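Local atomic coordinates of tryptophan decarboxylase 1 (Oryza sativa subsp. japonica, PDB entry 6KHO), a protein that decarboxylates L-tryptophan to tryptamine and 5-hydroxy-L-tryptophan to serotonin with the help of pyridoxal 5'-phosphate, working as a homodimer in serotonin biosynthesis. Residues A[414-419]-A[498-502]; A[422-426]-A[438-444]. All blocks are in the same frame, centred on the assembly; numbering follows the deposited sequence.

Both contacts belong to the small C-terminal region of this group II, PLP-dependent decarboxylase, away from the cofactor site, and their centres are about 14 Å apart. Interaction 1 pairs the end of the long helix 386-420 with the C-terminal helix 495-513; interaction 2 joins the edge strand 425-427, which directly follows helix 386-420, to strand 435-440 of the same four-stranded antiparallel sheet. In sequence, both segments of interaction 2 fall between those of interaction 1. The two meet through side chains: Trp502 CH2 lies 3.6 Å from Phe425 CD2, and Val419 CG1 is 3.8 Å from Phe425 CB and 3.9 Å from Phe438 CB. Helix pair and hairpin thus share one continuous aromatic and aliphatic layer.

Interaction 1 of 2, residues A[414-419]-A[498-502]; sequences VFEDLV and VRSAW
Two α-helical segments, 414-419 and 498-502, run nearly parallel, their axes 10.1 Å apart at closest approach and crossing at -21°. Phe415 CA and Val498 CA, 6.8 Å apart, set the register. No hydrogen bond crosses the interface; 430 Å² is buried, largely by apolar side chains. Val414 points toward the partner helix, its CG1 over one face of the Arg499 guanidinium, 3.8 Å from Arg499 NH2; a salt bridge to Glu495 holds that arginine. Phe415 (chi1 t) packs CB 3.7 Å from Val498 CG1, and its ring face receives the edge of Trp502 in an offset edge-to-face pair, the centroid of the Trp502 six-membered ring 5.8 Å from that of the Phe415 ring and planes at 80°. Leu418 (chi1 m, chi2 t) makes a CH-pi contact, CB 3.6 Å from the centroid of the Trp502 five-membered ring. The Trp502 indole (chi1 t, chi2 -129°) extends to the other helix, with Trp502 CZ2 3.3 Å from Leu418 O. Val419 CG2 closes the row, 3.8 Å from Trp502 CZ3. The two helices lie together on one face of the four-stranded antiparallel C-terminal sheet: Phe415 stacks on Phe486 and meets Phe438, and Trp502 reaches Phe425.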
ATOM      1  N   VAL A 414      17.669  25.298 -18.164  1.00 42.77           N
ATOM      2  CA  VAL A 414      17.162  26.201 -19.194  1.00 42.87           C
ATOM      3  C   VAL A 414      16.125  27.149 -18.601  1.00 43.21           C
ATOM      4  O   VAL A 414      16.191  28.369 -18.794  1.00 43.18           O
ATOM      5  CB  VAL A 414      16.592  25.395 -20.378  1.00 44.30           C
ATOM      6  CG1 VAL A 414      15.665  26.248 -21.221  1.00 46.55           C
ATOM      7  CG2 VAL A 414      17.723  24.838 -21.245  1.00 46.70           C
ATOM      8  N   PHE A 415      15.167  26.606 -17.842  1.00 37.29           N
ATOM      9  CA  PHE A 415      14.115  27.441 -17.269  1.00 38.97           C
ATOM     10  C   PHE A 415      14.670  28.417 -16.233  1.00 46.34           C
ATOM     11  O   PHE A 415      14.216  29.567 -16.155  1.00 46.78           O
ATOM     12  CB  PHE A 415      13.035  26.567 -16.635  1.00 39.14           C
ATOM     13  CG  PHE A 415      11.876  27.343 -16.068  1.00 41.46           C
ATOM     14  CD1 PHE A 415      10.793  27.665 -16.861  1.00 37.68           C
ATOM     15  CD2 PHE A 415      11.860  27.724 -14.735  1.00 40.82           C
ATOM     16  CE1 PHE A 415       9.720  28.358 -16.346  1.00 43.50           C
ATOM     17  CE2 PHE A 415      10.787  28.425 -14.208  1.00 38.90           C
ATOM     18  CZ  PHE A 415       9.717  28.744 -15.014  1.00 44.10           C
ATOM     19  N   GLU A 416      15.626  27.969 -15.414  1.00 42.45           N
ATOM     20  CA  GLU A 416      16.199  28.834 -14.383  1.00 46.44           C
ATOM     21  C   GLU A 416      16.919  30.026 -15.007  1.00 46.90           C
ATOM     22  O   GLU A 416      16.757  31.169 -14.564  1.00 47.54           O
ATOM     23  CB  GLU A 416      17.152  28.029 -13.495  1.00 41.94           C
ATOM     24  CG  GLU A 416      17.888  28.874 -12.452  1.00 49.48           C
ATOM     25  CD  GLU A 416      19.146  28.208 -11.920  1.00 50.19           C
ATOM     26  OE1 GLU A 416      19.401  27.029 -12.251  1.00 48.02           O
ATOM     27  OE2 GLU A 416      19.889  28.869 -11.164  1.00 51.81           O
ATOM     28  N   ASP A 417      17.714  29.774 -16.049  1.00 47.14           N
ATOM     29  CA  ASP A 417      18.425  30.847 -16.731  1.00 50.31           C
ATOM     30  C   ASP A 417      17.485  31.762 -17.505  1.00 51.87           C
ATOM     31  O   ASP A 417      17.829  32.925 -17.743  1.00 50.83           O
ATOM     32  CB  ASP A 417      19.494  30.252 -17.646  1.00 49.15           C
ATOM     33  CG  ASP A 417      20.612  29.571 -16.857  1.00 54.77           C
ATOM     34  OD1 ASP A 417      20.672  29.772 -15.620  1.00 55.97           O
ATOM     35  OD2 ASP A 417      21.424  28.836 -17.461  1.00 57.09           O
ATOM     36  N   LEU A 418      16.302  31.275 -17.883  1.00 46.32           N
ATOM     37  CA  LEU A 418      15.311  32.163 -18.476  1.00 50.64           C
ATOM     38  C   LEU A 418      14.702  33.079 -17.420  1.00 51.66           C
ATOM     39  O   LEU A 418      14.487  34.269 -17.680  1.00 53.49           O
ATOM     40  CB  LEU A 418      14.230  31.352 -19.187  1.00 46.48           C
ATOM     41  CG  LEU A 418      14.634  30.678 -20.502  1.00 45.47           C
ATOM     42  CD1 LEU A 418      13.571  29.670 -20.915  1.00 46.05           C
ATOM     43  CD2 LEU A 418      14.867  31.690 -21.622  1.00 48.67           C
ATOM     44  N   VAL A 419      14.425  32.551 -16.223  1.00 49.37           N
ATOM     45  CA  VAL A 419      13.916  33.390 -15.140  1.00 52.73           C
ATOM     46  C   VAL A 419      14.937  34.457 -14.767  1.00 52.85           C
ATOM     47  O   VAL A 419      14.577  35.606 -14.480  1.00 53.06           O
ATOM     48  CB  VAL A 419      13.536  32.538 -13.912  1.00 50.71           C
ATOM     49  CG1 VAL A 419      13.221  33.436 -12.720  1.00 50.25           C
ATOM     50  CG2 VAL A 419      12.341  31.653 -14.220  1.00 48.10           C
ATOM     51  N   VAL A 498       8.857  23.381 -21.910  1.00 37.95           N
ATOM     52  CA  VAL A 498       9.326  24.265 -20.845  1.00 41.07           C
ATOM     53  C   VAL A 498       9.504  25.684 -21.376  1.00 41.37           C
ATOM     54  O   VAL A 498       9.125  26.659 -20.720  1.00 41.51           O
ATOM     55  CB  VAL A 498      10.632  23.725 -20.228  1.00 42.10           C
ATOM     56  CG1 VAL A 498      11.172  24.703 -19.201  1.00 39.60           C
ATOM     57  CG2 VAL A 498      10.412  22.347 -19.591  1.00 44.08           C
ATOM     58  N   ARG A 499      10.075  25.821 -22.574  1.00 44.56           N
ATOM     59  CA  ARG A 499      10.254  27.146 -23.165  1.00 43.68           C
ATOM     60  C   ARG A 499       8.915  27.818 -23.437  1.00 44.11           C
ATOM     61  O   ARG A 499       8.744  29.004 -23.141  1.00 47.00           O
ATOM     62  CB  ARG A 499      11.078  27.042 -24.443  1.00 41.94           C
ATOM     63  CG  ARG A 499      12.532  26.682 -24.202  1.00 45.46           C
ATOM     64  CD  ARG A 499      13.325  26.744 -25.492  1.00 45.16           C
ATOM     65  NE  ARG A 499      14.727  26.387 -25.302  1.00 46.16           N
ATOM     66  CZ  ARG A 499      15.657  27.224 -24.848  1.00 48.61           C
ATOM     67  NH1 ARG A 499      15.335  28.470 -24.531  1.00 50.77           N
ATOM     68  NH2 ARG A 499      16.912  26.817 -24.714  1.00 47.87           N
ATOM     69  N   SER A 500       7.948  27.077 -23.993  1.00 41.74           N
ATOM     70  CA  SER A 500       6.616  27.637 -24.206  1.00 45.39           C
ATOM     71  C   SER A 500       5.946  28.018 -22.888  1.00 46.39           C
ATOM     72  O   SER A 500       5.176  28.988 -22.831  1.00 43.64           O
ATOM     73  CB  SER A 500       5.734  26.645 -24.972  1.00 43.22           C
ATOM     74  OG  SER A 500       6.267  26.372 -26.254  1.00 44.73           O
ATOM     75  N   ALA A 501       6.209  27.253 -21.825  1.00 43.11           N
ATOM     76  CA  ALA A 501       5.712  27.626 -20.504  1.00 43.04           C
ATOM     77  C   ALA A 501       6.288  28.968 -20.058  1.00 40.36           C
ATOM     78  O   ALA A 501       5.580  29.784 -19.461  1.00 43.11           O
ATOM     79  CB  ALA A 501       6.046  26.532 -19.490  1.00 40.91           C
ATOM     80  N   TRP A 502       7.572  29.207 -20.337  1.00 42.09           N
ATOM     81  CA  TRP A 502       8.189  30.479 -19.974  1.00 45.29           C
ATOM     82  C   TRP A 502       7.533  31.637 -20.715  1.00 48.71           C
ATOM     83  O   TRP A 502       7.206  32.670 -20.115  1.00 46.45           O
ATOM     84  CB  TRP A 502       9.686  30.443 -20.269  1.00 44.58           C
ATOM     85  CG  TRP A 502      10.370  31.749 -19.959  1.00 50.57           C
ATOM     86  CD1 TRP A 502      11.188  32.465 -20.786  1.00 52.22           C
ATOM     87  CD2 TRP A 502      10.299  32.487 -18.725  1.00 49.87           C
ATOM     88  NE1 TRP A 502      11.631  33.607 -20.145  1.00 50.79           N
ATOM     89  CE2 TRP A 502      11.098  33.644 -18.883  1.00 53.02           C
ATOM     90  CE3 TRP A 502       9.638  32.284 -17.504  1.00 47.60           C
ATOM     91  CZ2 TRP A 502      11.254  34.594 -17.862  1.00 50.68           C
ATOM     92  CZ3 TRP A 502       9.797  33.228 -16.490  1.00 49.71           C
ATOM     93  CH2 TRP A 502      10.597  34.369 -16.682  1.00 50.10           C
TER

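Interaction 2 of 2, residues A[422-426]-A[438-444]; sequences DDRFE and FRIRAGA
An antiparallel β-hairpin brings Phe425-Glu426 beside Phe438-Ile440. Phe425 CA and Ile440 CA, 4.5 Å apart, mark a non-hydrogen-bonded pair with diverging side chains; Glu426 CA and Arg439 CA, 5.7 Å apart, mark the hydrogen-bonded pair, both side chains on one sheet face. A type I turn (Asp422-Phe425) leads into the first strand; a type II turn (Arg441-Ala444) follows the second, its Gly443 suited to backbone angles that would jam a CB against Ala442 O. Backbone bonds run from Glu426 N to Arg439 O and from Arg439 N to Glu426 O, both 3.0 Å; Arg441 N donates to Arg424 O at 2.7 Å. Among charged groups, Glu426 (chi1 p) bridges OE2 to Arg439 NE at 3.0 Å and, in a long salt bridge, OE1 to Arg441 NH1 at 3.6 Å. Asp422 OD1 accepts from Arg424 N at 3.0 Å, an Asx turn, and from Arg424 NE at 3.1 Å; Asp422 OD2 pairs with Arg424 NH2 at 2.9 Å. Phe425 CE1 packs 3.6 Å from Ile440 CG1. Phe425 also meets Val419 and Trp502 of helices 386-420 and 495-513, Phe438 meets Val419 and Phe415, Arg439 is salt-bridged to Glu451 and Asp455, and strand 481-487 continues the sheet.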
ATOM      1  N   ASP A 422      15.188  37.919 -16.787  1.00 58.21           N
ATOM      2  CA  ASP A 422      14.031  38.810 -16.772  1.00 58.53           C
ATOM      3  C   ASP A 422      13.994  39.472 -15.404  1.00 60.01           C
ATOM      4  O   ASP A 422      13.740  38.804 -14.397  1.00 60.27           O
ATOM      5  CB  ASP A 422      12.734  38.043 -17.056  1.00 56.66           C
ATOM      6  CG  ASP A 422      11.533  38.960 -17.317  1.00 58.19           C
ATOM      7  OD1 ASP A 422      11.172  39.768 -16.433  1.00 59.03           O
ATOM      8  OD2 ASP A 422      10.930  38.858 -18.410  1.00 60.73           O
ATOM      9  N   ASP A 423      14.237  40.785 -15.370  1.00 59.98           N
ATOM     10  CA  ASP A 423      14.381  41.489 -14.103  1.00 62.21           C
ATOM     11  C   ASP A 423      13.070  41.651 -13.352  1.00 59.97           C
ATOM     12  O   ASP A 423      13.086  42.142 -12.218  1.00 59.84           O
ATOM     13  CB  ASP A 423      15.021  42.855 -14.336  1.00 65.71           C
ATOM     14  CG  ASP A 423      16.517  42.757 -14.523  1.00 72.73           C
ATOM     15  OD1 ASP A 423      16.951  42.036 -15.452  1.00 74.82           O
ATOM     16  OD2 ASP A 423      17.255  43.388 -13.732  1.00 78.03           O
ATOM     17  N   ARG A 424      11.941  41.251 -13.938  1.00 55.61           N
ATOM     18  CA  ARG A 424      10.706  41.223 -13.166  1.00 56.19           C
ATOM     19  C   ARG A 424      10.659  40.038 -12.210  1.00 54.49           C
ATOM     20  O   ARG A 424       9.836  40.030 -11.286  1.00 53.03           O
ATOM     21  CB  ARG A 424       9.495  41.160 -14.092  1.00 60.04           C
ATOM     22  CG  ARG A 424       9.189  42.420 -14.867  1.00 60.14           C
ATOM     23  CD  ARG A 424       8.081  42.139 -15.859  1.00 55.31           C
ATOM     24  NE  ARG A 424       8.545  41.279 -16.945  1.00 55.49           N
ATOM     25  CZ  ARG A 424       7.741  40.708 -17.834  1.00 57.30           C
ATOM     26  NH1 ARG A 424       6.433  40.899 -17.751  1.00 54.51           N
ATOM     27  NH2 ARG A 424       8.242  39.945 -18.799  1.00 58.92           N
ATOM     28  N   PHE A 425      11.514  39.042 -12.417  1.00 55.21           N
ATOM     29  CA  PHE A 425      11.455  37.788 -11.683  1.00 55.72           C
ATOM     30  C   PHE A 425      12.742  37.570 -10.903  1.00 53.42           C
ATOM     31  O   PHE A 425      13.801  38.099 -11.254  1.00 55.13           O
ATOM     32  CB  PHE A 425      11.219  36.608 -12.642  1.00 50.22           C
ATOM     33  CG  PHE A 425       9.916  36.683 -13.385  1.00 50.11           C
ATOM     34  CD1 PHE A 425       8.756  36.180 -12.821  1.00 47.69           C
ATOM     35  CD2 PHE A 425       9.850  37.265 -14.641  1.00 51.32           C
ATOM     36  CE1 PHE A 425       7.552  36.243 -13.499  1.00 48.90           C
ATOM     37  CE2 PHE A 425       8.649  37.340 -15.325  1.00 53.05           C
ATOM     38  CZ  PHE A 425       7.494  36.829 -14.751  1.00 51.05           C
ATOM     39  N   GLU A 426      12.643  36.773  -9.843  1.00 54.15           N
ATOM     40  CA  GLU A 426      13.808  36.331  -9.091  1.00 53.34           C
ATOM     41  C   GLU A 426      13.722  34.833  -8.842  1.00 47.92           C
ATOM     42  O   GLU A 426      12.630  34.289  -8.654  1.00 47.91           O
ATOM     43  CB  GLU A 426      13.946  37.074  -7.753  1.00 53.86           C
ATOM     44  CG  GLU A 426      12.714  37.045  -6.862  1.00 54.86           C
ATOM     45  CD  GLU A 426      12.957  37.728  -5.521  1.00 59.34           C
ATOM     46  OE1 GLU A 426      14.140  37.843  -5.131  1.00 60.59           O
ATOM     47  OE2 GLU A 426      11.972  38.145  -4.861  1.00 58.47           O
ATOM     48  N   PHE A 438      10.661  30.331  -8.102  1.00 43.39           N
ATOM     49  CA  PHE A 438      10.767  31.665  -8.676  1.00 43.07           C
ATOM     50  C   PHE A 438       9.535  32.466  -8.288  1.00 44.90           C
ATOM     51  O   PHE A 438       8.517  31.908  -7.868  1.00 42.09           O
ATOM     52  CB  PHE A 438      10.922  31.617 -10.206  1.00 44.74           C
ATOM     53  CG  PHE A 438       9.646  31.294 -10.940  1.00 44.63           C
ATOM     54  CD1 PHE A 438       9.092  30.021 -10.883  1.00 43.70           C
ATOM     55  CD2 PHE A 438       8.995  32.264 -11.684  1.00 46.91           C
ATOM     56  CE1 PHE A 438       7.915  29.724 -11.553  1.00 44.67           C
ATOM     57  CE2 PHE A 438       7.817  31.971 -12.362  1.00 45.48           C
ATOM     58  CZ  PHE A 438       7.276  30.702 -12.294  1.00 44.07           C
ATOM     59  N   ARG A 439       9.640  33.789  -8.417  1.00 43.71           N
ATOM     60  CA  ARG A 439       8.480  34.631  -8.160  1.00 46.00           C
ATOM     61  C   ARG A 439       8.652  35.981  -8.841  1.00 45.06           C
ATOM     62  O   ARG A 439       9.750  36.360  -9.261  1.00 45.41           O
ATOM     63  CB  ARG A 439       8.235  34.812  -6.657  1.00 46.79           C
ATOM     64  CG  ARG A 439       9.276  35.629  -5.917  1.00 47.04           C
ATOM     65  CD  ARG A 439       8.728  36.015  -4.552  1.00 51.77           C
ATOM     66  NE  ARG A 439       9.136  37.360  -4.157  1.00 61.23           N
ATOM     67  CZ  ARG A 439       8.344  38.228  -3.538  1.00 63.62           C
ATOM     68  NH1 ARG A 439       7.090  37.898  -3.239  1.00 61.50           N
ATOM     69  NH2 ARG A 439       8.807  39.428  -3.215  1.00 71.14           N
ATOM     70  N   ILE A 440       7.527  36.680  -8.971  1.00 49.32           N
ATOM     71  CA  ILE A 440       7.530  38.073  -9.402  1.00 53.74           C
ATOM     72  C   ILE A 440       8.174  38.913  -8.305  1.00 54.55           C
ATOM     73  O   ILE A 440       7.680  38.957  -7.172  1.00 55.71           O
ATOM     74  CB  ILE A 440       6.106  38.555  -9.711  1.00 54.31           C
ATOM     75  CG1 ILE A 440       5.608  37.954 -11.030  1.00 50.34           C
ATOM     76  CG2 ILE A 440       6.049  40.084  -9.746  1.00 54.41           C
ATOM     77  CD1 ILE A 440       4.098  38.039 -11.209  1.00 49.58           C
ATOM     78  N   ARG A 441       9.292  39.558  -8.639  1.00 56.46           N
ATOM     79  CA  ARG A 441      10.031  40.425  -7.731  1.00 61.15           C
ATOM     80  C   ARG A 441       9.167  41.595  -7.264  1.00 66.05           C
ATOM     81  O   ARG A 441       8.215  42.009  -7.930  1.00 64.96           O
ATOM     82  CB  ARG A 441      11.282  40.965  -8.430  1.00 60.19           C
ATOM     83  CG  ARG A 441      12.542  40.948  -7.599  1.00 64.77           C
ATOM     84  CD  ARG A 441      13.577  41.936  -8.140  1.00 67.40           C
ATOM     85  NE  ARG A 441      14.456  41.343  -9.148  1.00 70.87           N
ATOM     86  CZ  ARG A 441      15.401  40.433  -8.897  1.00 71.11           C
ATOM     87  NH1 ARG A 441      15.606  39.996  -7.655  1.00 67.92           N
ATOM     88  NH2 ARG A 441      16.147  39.959  -9.891  1.00 66.13           N
ATOM     89  N   ALA A 442       9.516  42.139  -6.101  1.00 69.11           N
ATOM     90  CA  ALA A 442       8.946  43.410  -5.674  1.00 72.12           C
ATOM     91  C   ALA A 442       9.691  44.557  -6.347  1.00 71.72           C
ATOM     92  O   ALA A 442      10.921  44.535  -6.469  1.00 70.78           O
ATOM     93  CB  ALA A 442       9.011  43.556  -4.157  1.00 71.92           C
ATOM     94  N   GLY A 443       8.938  45.559  -6.791  1.00 75.71           N
ATOM     95  CA  GLY A 443       9.509  46.594  -7.632  1.00 78.07           C
ATOM     96  C   GLY A 443       9.633  46.206  -9.087  1.00 79.97           C
ATOM     97  O   GLY A 443      10.376  46.853  -9.836  1.00 78.87           O
ATOM     98  N   ALA A 444       8.932  45.151  -9.507  1.00 80.02           N
ATOM     99  CA  ALA A 444       8.962  44.687 -10.888  1.00 78.78           C
ATOM    100  C   ALA A 444       7.950  45.406 -11.764  1.00 82.17           C
ATOM    101  O   ALA A 444       8.212  45.620 -12.955  1.00 80.91           O
ATOM    102  CB  ALA A 444       8.698  43.180 -10.944  1.00 69.97           C
TER